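Long-range contact in TTHB210-like domain-containing protein (PDB 3VG8), which is of unknown function but forms a homodecamer and is controlled by the sigma-E/anti-sigma-E regulatory system of Thermus thermophilus: residues I73-G85 / P93-D105. The protein carries 1 engineered substitution. Numbering follows the deposited sequence.
Sequences ITRIDHVNMIPSG and PHYHIELVLVSVD. Engineered in segment 73-85: Met81 (natural residue Leu).
Residues 78-84 and 94-100 pair as an antiparallel hairpin, with paired backbone bonds at Asn80-Glu98, Ile82-His96 and Ser84-His94. At the end away from the hairpin turn a classic beta bulge sets two residues, Asp77 and His78, opposite the single Val100: Val100 O takes a bond from Asp77 N (2.9 Å) and a weak one from His78 N, while Val100 N donates to His78 O (2.9 Å).

Asn80 ND2 reaches Glu98 OE1 at 3.0 Å, nearly straight (174°), in its own amide plane and on the anti lone pair of the carboxylate; Lys44 forms a salt bridge to the same oxygen, and Asn80 OD1 accepts a hydrogen bond from Asp62 N of a second subunit. His78 ND1 donates to Asp77 OD1 (2.6 Å), and a water links that oxygen to Val104 N at the helix start. With CG between backbone N and carbonyl carbon (chi1 63°), the His78 ring lies across Val100, whose CB sits over one face, 3.7 Å from the centroid. Replacing His78 by alanine would take away the imidazole, and is likely to leave Asp77 OD1 without that donor and a gap beside Val100 CB.

Among apolar contacts, Pro83 CB lies over a face of the Tyr95 ring (4.1 Å to its centroid), and the engineered Met81, a selenomethionine, sets CG against Ile97 CD1 (3.6 Å).

Strand 94-100 lies between 78-84 and 42-50, and helix 104-110 follows it; Val79 and Met81 pair with a strand of the second subunit, carrying the sheet across the interface.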
ATOM      1  N   ILE F  73     -12.636  -1.941  37.354  1.00 74.76           N
ATOM      2  CA  ILE F  73     -12.376  -0.830  36.450  1.00 71.28           C
ATOM      3  C   ILE F  73     -11.866  -1.400  35.136  1.00 67.03           C
ATOM      4  O   ILE F  73     -11.131  -2.394  35.103  1.00 63.93           O
ATOM      5  CB  ILE F  73     -11.331   0.164  37.013  1.00 72.52           C
ATOM      6  CG1 ILE F  73      -9.915  -0.395  36.844  1.00 74.46           C
ATOM      7  CG2 ILE F  73     -11.638   0.453  38.477  1.00 73.22           C
ATOM      8  CD1 ILE F  73      -8.812   0.602  37.183  1.00 78.68           C
ATOM      9  N   THR F  74     -12.272  -0.770  34.046  1.00 61.59           N
ATOM     10  CA  THR F  74     -11.864  -1.234  32.740  1.00 57.26           C
ATOM     11  C   THR F  74     -12.248  -0.223  31.692  1.00 51.16           C
ATOM     12  O   THR F  74     -13.131   0.601  31.892  1.00 51.78           O
ATOM     13  CB  THR F  74     -12.560  -2.559  32.381  1.00 58.75           C
ATOM     14  OG1 THR F  74     -12.115  -3.006  31.092  1.00 58.98           O
ATOM     15  CG2 THR F  74     -14.080  -2.361  32.345  1.00 56.86           C
ATOM     16  N   ARG F  75     -11.562  -0.289  30.566  1.00 51.09           N
ATOM     17  CA  ARG F  75     -11.873   0.582  29.460  1.00 48.79           C
ATOM     18  C   ARG F  75     -12.938  -0.168  28.672  1.00 44.40           C
ATOM     19  O   ARG F  75     -13.011  -1.394  28.730  1.00 38.32           O
ATOM     20  CB  ARG F  75     -10.634   0.778  28.585  1.00 53.34           C
ATOM     21  CG  ARG F  75      -9.513   1.507  29.288  1.00 65.44           C
ATOM     22  CD  ARG F  75      -8.203   1.451  28.516  1.00 72.22           C
ATOM     23  NE  ARG F  75      -7.237   2.386  29.089  1.00 81.23           N
ATOM     24  CZ  ARG F  75      -5.918   2.248  29.018  1.00 83.81           C
ATOM     25  NH1 ARG F  75      -5.132   3.160  29.575  1.00 82.13           N
ATOM     26  NH2 ARG F  75      -5.386   1.195  28.405  1.00 84.68           N
ATOM     27  N   ILE F  76     -13.789   0.566  27.973  1.00 34.58           N
ATOM     28  CA  ILE F  76     -14.779  -0.063  27.127  1.00 34.19           C
ATOM     29  C   ILE F  76     -14.288   0.454  25.785  1.00 31.09           C
ATOM     30  O   ILE F  76     -14.055   1.649  25.628  1.00 33.35           O
ATOM     31  CB  ILE F  76     -16.210   0.447  27.413  1.00 34.83           C
ATOM     32  CG1 ILE F  76     -16.554   0.235  28.887  1.00 42.20           C
ATOM     33  CG2 ILE F  76     -17.222  -0.318  26.561  1.00 27.56           C
ATOM     34  CD1 ILE F  76     -16.680  -1.223  29.286  1.00 39.81           C
ATOM     35  N   ASP F  77     -14.085  -0.431  24.824  1.00 31.15           N
ATOM     36  CA  ASP F  77     -13.606   0.026  23.529  1.00 27.36           C
ATOM     37  C   ASP F  77     -14.736   0.357  22.550  1.00 30.17           C
ATOM     38  O   ASP F  77     -14.723   1.398  21.876  1.00 28.17           O
ATOM     39  CB  ASP F  77     -12.674  -1.025  22.926  1.00 34.57           C
ATOM     40  CG  ASP F  77     -12.110  -0.596  21.591  1.00 27.38           C
ATOM     41  OD1 ASP F  77     -12.790  -0.738  20.553  1.00 36.08           O
ATOM     42  OD2 ASP F  77     -10.988  -0.101  21.592  1.00 32.84           O
ATOM     43  N   HIS F  78     -15.718  -0.528  22.467  1.00 22.82           N
ATOM     44  CA  HIS F  78     -16.830  -0.304  21.571  1.00 23.76           C
ATOM     45  C   HIS F  78     -18.014  -1.195  21.885  1.00 21.69           C
ATOM     46  O   HIS F  78     -17.955  -2.073  22.750  1.00 21.67           O
ATOM     47  CB  HIS F  78     -16.401  -0.532  20.116  1.00 26.37           C
ATOM     48  CG  HIS F  78     -15.958  -1.926  19.826  1.00 24.75           C
ATOM     49  ND1 HIS F  78     -14.703  -2.391  20.160  1.00 29.57           N
ATOM     50  CD2 HIS F  78     -16.603  -2.964  19.240  1.00 17.25           C
ATOM     51  CE1 HIS F  78     -14.592  -3.656  19.788  1.00 23.11           C
ATOM     52  NE2 HIS F  78     -15.731  -4.028  19.229  1.00 21.76           N
ATOM     53  N   VAL F  79     -19.089  -0.961  21.151  1.00 25.46           N
ATOM     54  CA  VAL F  79     -20.318  -1.717  21.310  1.00 24.45           C
ATOM     55  C   VAL F  79     -20.733  -2.383  20.001  1.00 26.29           C
ATOM     56  O   VAL F  79     -20.489  -1.855  18.923  1.00 21.01           O
ATOM     57  CB  VAL F  79     -21.463  -0.785  21.800  1.00 25.39           C
ATOM     58  CG1 VAL F  79     -22.813  -1.492  21.729  1.00 25.20           C
ATOM     59  CG2 VAL F  79     -21.182  -0.353  23.217  1.00 20.78           C
ATOM     60  N   ASN F  80     -21.322  -3.569  20.102  1.00 24.26           N
ATOM     61  CA  ASN F  80     -21.835  -4.258  18.926  1.00 23.89           C
ATOM     62  C   ASN F  80     -23.271  -4.599  19.274  1.00 22.90           C
ATOM     63  O   ASN F  80     -23.595  -4.804  20.450  1.00 23.82           O
ATOM     64  CB  ASN F  80     -21.163  -5.622  18.660  1.00 20.81           C
ATOM     65  CG  ASN F  80     -19.690  -5.529  18.347  1.00 27.41           C
ATOM     66  OD1 ASN F  80     -19.202  -4.581  17.712  1.00 24.35           O
ATOM     67  ND2 ASN F  80     -18.965  -6.551  18.771  1.00 26.45           N
HETATM   68  N   MSE F  81     -24.112  -4.706  18.255  1.00 16.13           N
HETATM   69  CA  MSE F  81     -25.491  -5.135  18.439  1.00 24.01           C
HETATM   70  C   MSE F  81     -25.682  -6.057  17.257  1.00 25.28           C
HETATM   71  O   MSE F  81     -25.849  -5.596  16.133  1.00 23.43           O
HETATM   72  CB  MSE F  81     -26.449  -3.946  18.390  1.00 25.30           C
HETATM   73  CG  MSE F  81     -26.245  -3.005  19.562  1.00 30.32           C
HETATM   74 SE   MSE F  81     -27.531  -1.546  19.533  1.00 48.06          SE
HETATM   75  CE  MSE F  81     -26.437  -0.161  20.323  1.00 30.31           C
ATOM     76  N   ILE F  82     -25.633  -7.364  17.532  1.00 24.08           N
ATOM     77  CA  ILE F  82     -25.718  -8.407  16.520  1.00 22.67           C
ATOM     78  C   ILE F  82     -27.030  -9.183  16.577  1.00 23.16           C
ATOM     79  O   ILE F  82     -27.415  -9.684  17.637  1.00 29.33           O
ATOM     80  CB  ILE F  82     -24.593  -9.460  16.716  1.00 27.22           C
ATOM     81  CG1 ILE F  82     -23.221  -8.789  16.875  1.00 29.93           C
ATOM     82  CG2 ILE F  82     -24.638 -10.462  15.561  1.00 26.04           C
ATOM     83  CD1 ILE F  82     -22.711  -8.090  15.637  1.00 32.17           C
ATOM     84  N   PRO F  83     -27.713  -9.331  15.432  1.00 24.97           N
ATOM     85  CA  PRO F  83     -28.990 -10.065  15.400  1.00 24.88           C
ATOM     86  C   PRO F  83     -28.790 -11.576  15.466  1.00 35.90           C
ATOM     87  O   PRO F  83     -27.840 -12.108  14.884  1.00 33.78           O
ATOM     88  CB  PRO F  83     -29.613  -9.633  14.077  1.00 27.28           C
ATOM     89  CG  PRO F  83     -28.392  -9.398  13.181  1.00 26.96           C
ATOM     90  CD  PRO F  83     -27.418  -8.693  14.129  1.00 26.84           C
ATOM     91  N   SER F  84     -29.695 -12.266  16.158  1.00 35.85           N
ATOM     92  CA  SER F  84     -29.596 -13.713  16.297  1.00 39.41           C
ATOM     93  C   SER F  84     -30.927 -14.473  16.349  1.00 42.32           C
ATOM     94  O   SER F  84     -31.787 -14.182  17.186  1.00 38.93           O
ATOM     95  CB  SER F  84     -28.798 -14.045  17.554  1.00 40.93           C
ATOM     96  OG  SER F  84     -28.817 -15.433  17.804  1.00 43.19           O
ATOM     97  N   GLY F  85     -31.082 -15.449  15.457  1.00 38.28           N
ATOM     98  CA  GLY F  85     -32.276 -16.275  15.451  1.00 36.87           C
ATOM     99  C   GLY F  85     -33.449 -15.894  14.566  1.00 38.46           C
ATOM    100  O   GLY F  85     -33.531 -14.797  14.035  1.00 39.41           O
ATOM    101  N   PRO F  93     -36.297 -14.246  17.148  1.00 30.88           N
ATOM    102  CA  PRO F  93     -35.238 -13.253  16.950  1.00 27.05           C
ATOM    103  C   PRO F  93     -34.794 -12.585  18.241  1.00 29.22           C
ATOM    104  O   PRO F  93     -35.612 -12.211  19.084  1.00 33.07           O
ATOM    105  CB  PRO F  93     -35.870 -12.254  15.971  1.00 26.60           C
ATOM    106  CG  PRO F  93     -36.871 -13.083  15.217  1.00 24.75           C
ATOM    107  CD  PRO F  93     -37.478 -13.918  16.327  1.00 28.92           C
ATOM    108  N   HIS F  94     -33.483 -12.449  18.383  1.00 29.77           N
ATOM    109  CA  HIS F  94     -32.851 -11.813  19.533  1.00 30.86           C
ATOM    110  C   HIS F  94     -31.785 -10.823  19.050  1.00 31.11           C
ATOM    111  O   HIS F  94     -31.472 -10.750  17.860  1.00 29.24           O
ATOM    112  CB  HIS F  94     -32.130 -12.848  20.401  1.00 32.76           C
ATOM    113  CG  HIS F  94     -33.016 -13.550  21.373  1.00 30.74           C
ATOM    114  ND1 HIS F  94     -33.997 -14.434  20.983  1.00 29.99           N
ATOM    115  CD2 HIS F  94     -33.082 -13.482  22.723  1.00 28.37           C
ATOM    116  CE1 HIS F  94     -34.633 -14.878  22.053  1.00 25.78           C
ATOM    117  NE2 HIS F  94     -34.098 -14.316  23.121  1.00 34.16           N
ATOM    118  N   TYR F  95     -31.256 -10.048  19.992  1.00 29.50           N
ATOM    119  CA  TYR F  95     -30.160  -9.145  19.708  1.00 24.96           C
ATOM    120  C   TYR F  95     -29.153  -9.353  20.833  1.00 28.44           C
ATOM    121  O   TYR F  95     -29.520  -9.572  22.008  1.00 27.32           O
ATOM    122  CB  TYR F  95     -30.607  -7.680  19.624  1.00 27.71           C
ATOM    123  CG  TYR F  95     -30.594  -7.159  18.200  1.00 29.42           C
ATOM    124  CD1 TYR F  95     -29.425  -6.631  17.625  1.00 23.33           C
ATOM    125  CD2 TYR F  95     -31.729  -7.272  17.398  1.00 27.37           C
ATOM    126  CE1 TYR F  95     -29.402  -6.230  16.272  1.00 17.74           C
ATOM    127  CE2 TYR F  95     -31.719  -6.887  16.078  1.00 20.19           C
ATOM    128  CZ  TYR F  95     -30.556  -6.366  15.511  1.00 23.59           C
ATOM    129  OH  TYR F  95     -30.576  -6.013  14.176  1.00 25.25           O
ATOM    130  N   HIS F  96     -27.886  -9.379  20.452  1.00 22.70           N
ATOM    131  CA  HIS F  96     -26.813  -9.536  21.412  1.00 28.21           C
ATOM    132  C   HIS F  96     -26.265  -8.139  21.559  1.00 26.14           C
ATOM    133  O   HIS F  96     -25.781  -7.573  20.596  1.00 27.91           O
ATOM    134  CB  HIS F  96     -25.699 -10.442  20.865  1.00 28.49           C
ATOM    135  CG  HIS F  96     -26.040 -11.898  20.852  1.00 36.77           C
ATOM    136  ND1 HIS F  96     -27.195 -12.393  20.283  1.00 50.81           N
ATOM    137  CD2 HIS F  96     -25.351 -12.976  21.298  1.00 43.32           C
ATOM    138  CE1 HIS F  96     -27.202 -13.711  20.377  1.00 47.96           C
ATOM    139  NE2 HIS F  96     -26.094 -14.089  20.989  1.00 47.52           N
ATOM    140  N   ILE F  97     -26.353  -7.565  22.746  1.00 24.73           N
ATOM    141  CA  ILE F  97     -25.811  -6.236  22.935  1.00 22.97           C
ATOM    142  C   ILE F  97     -24.496  -6.499  23.655  1.00 25.14           C
ATOM    143  O   ILE F  97     -24.460  -6.987  24.791  1.00 26.72           O
ATOM    144  CB  ILE F  97     -26.745  -5.362  23.786  1.00 28.21           C
ATOM    145  CG1 ILE F  97     -28.170  -5.416  23.220  1.00 28.39           C
ATOM    146  CG2 ILE F  97     -26.257  -3.939  23.771  1.00 20.76           C
ATOM    147  CD1 ILE F  97     -28.286  -4.865  21.825  1.00 26.89           C
ATOM    148  N   GLU F  98     -23.414  -6.168  22.975  1.00 23.51           N
ATOM    149  CA  GLU F  98     -22.092  -6.442  23.482  1.00 24.79           C
ATOM    150  C   GLU F  98     -21.250  -5.219  23.850  1.00 26.29           C
ATOM    151  O   GLU F  98     -21.131  -4.267  23.077  1.00 30.26           O
ATOM    152  CB  GLU F  98     -21.333  -7.287  22.442  1.00 27.46           C
ATOM    153  CG  GLU F  98     -22.203  -8.242  21.621  1.00 31.44           C
ATOM    154  CD  GLU F  98     -21.377  -9.258  20.823  1.00 38.67           C
ATOM    155  OE1 GLU F  98     -20.410  -8.857  20.137  1.00 34.46           O
ATOM    156  OE2 GLU F  98     -21.702 -10.465  20.886  1.00 34.86           O
ATOM    157  N   LEU F  99     -20.683  -5.273  25.048  1.00 24.13           N
ATOM    158  CA  LEU F  99     -19.782  -4.241  25.556  1.00 30.26           C
ATOM    159  C   LEU F  99     -18.407  -4.902  25.395  1.00 26.87           C
ATOM    160  O   LEU F  99     -18.061  -5.798  26.158  1.00 27.87           O
ATOM    161  CB  LEU F  99     -20.081  -3.961  27.032  1.00 24.21           C
ATOM    162  CG  LEU F  99     -21.169  -2.914  27.295  1.00 37.48           C
ATOM    163  CD1 LEU F  99     -22.453  -3.330  26.610  1.00 32.83           C
ATOM    164  CD2 LEU F  99     -21.380  -2.739  28.801  1.00 35.70           C
ATOM    165  N   VAL F 100     -17.643  -4.462  24.399  1.00 25.41           N
ATOM    166  CA  VAL F 100     -16.347  -5.055  24.081  1.00 21.36           C
ATOM    167  C   VAL F 100     -15.190  -4.289  24.705  1.00 19.25           C
ATOM    168  O   VAL F 100     -15.068  -3.099  24.538  1.00 25.46           O
ATOM    169  CB  VAL F 100     -16.179  -5.168  22.537  1.00 20.49           C
ATOM    170  CG1 VAL F 100     -14.989  -6.069  22.201  1.00 23.50           C
ATOM    171  CG2 VAL F 100     -17.478  -5.735  21.914  1.00 14.17           C
ATOM    172  N   LEU F 101     -14.334  -4.999  25.421  1.00 20.69           N
ATOM    173  CA  LEU F 101     -13.246  -4.377  26.147  1.00 26.38           C
ATOM    174  C   LEU F 101     -11.903  -4.274  25.430  1.00 27.71           C
ATOM    175  O   LEU F 101     -10.907  -3.915  26.052  1.00 30.66           O
ATOM    176  CB  LEU F 101     -13.093  -5.100  27.489  1.00 24.49           C
ATOM    177  CG  LEU F 101     -14.458  -5.545  28.057  1.00 31.15           C
ATOM    178  CD1 LEU F 101     -14.253  -6.229  29.400  1.00 32.61           C
ATOM    179  CD2 LEU F 101     -15.392  -4.339  28.220  1.00 29.05           C
ATOM    180  N   VAL F 102     -11.887  -4.604  24.139  1.00 25.87           N
ATOM    181  CA  VAL F 102     -10.693  -4.505  23.294  1.00 28.75           C
ATOM    182  C   VAL F 102     -11.158  -4.037  21.893  1.00 31.41           C
ATOM    183  O   VAL F 102     -12.350  -4.072  21.582  1.00 30.72           O
ATOM    184  CB  VAL F 102      -9.979  -5.865  23.138  1.00 30.27           C
ATOM    185  CG1 VAL F 102      -9.367  -6.300  24.453  1.00 26.95           C
ATOM    186  CG2 VAL F 102     -10.982  -6.914  22.653  1.00 32.00           C
ATOM    187  N   SER F 103     -10.221  -3.624  21.049  1.00 27.83           N
ATOM    188  CA  SER F 103     -10.552  -3.154  19.700  1.00 29.87           C
ATOM    189  C   SER F 103     -11.300  -4.239  18.933  1.00 24.97           C
ATOM    190  O   SER F 103     -11.150  -5.432  19.219  1.00 29.50           O
ATOM    191  CB  SER F 103      -9.273  -2.812  18.930  1.00 32.35           C
ATOM    192  OG  SER F 103      -8.599  -4.009  18.544  1.00 29.20           O
ATOM    193  N   VAL F 104     -12.066  -3.828  17.928  1.00 29.12           N
ATOM    194  CA  VAL F 104     -12.848  -4.778  17.151  1.00 26.50           C
ATOM    195  C   VAL F 104     -11.958  -5.794  16.450  1.00 29.07           C
ATOM    196  O   VAL F 104     -12.331  -6.956  16.323  1.00 31.79           O
ATOM    197  CB  VAL F 104     -13.784  -4.053  16.137  1.00 23.03           C
ATOM    198  CG1 VAL F 104     -12.964  -3.229  15.131  1.00 27.08           C
ATOM    199  CG2 VAL F 104     -14.653  -5.074  15.423  1.00 24.05           C
ATOM    200  N   ASP F 105     -10.766  -5.384  16.027  1.00 32.68           N
ATOM    201  CA  ASP F 105      -9.871  -6.335  15.370  1.00 32.25           C
ATOM    202  C   ASP F 105      -9.309  -7.334  16.388  1.00 29.01           C
ATOM    203  O   ASP F 105      -9.196  -8.529  16.096  1.00 35.22           O
ATOM    204  CB  ASP F 105      -8.725  -5.616  14.640  1.00 34.85           C
ATOM    205  CG  ASP F 105      -9.207  -4.804  13.449  1.00 42.96           C
ATOM    206  OD1 ASP F 105     -10.041  -5.299  12.657  1.00 40.59           O
ATOM    207  OD2 ASP F 105      -8.742  -3.657  13.296  1.00 53.26           O
TER
HETATM  208  O   HOH W   1     -12.663  -1.016  17.903  1.00 34.42           O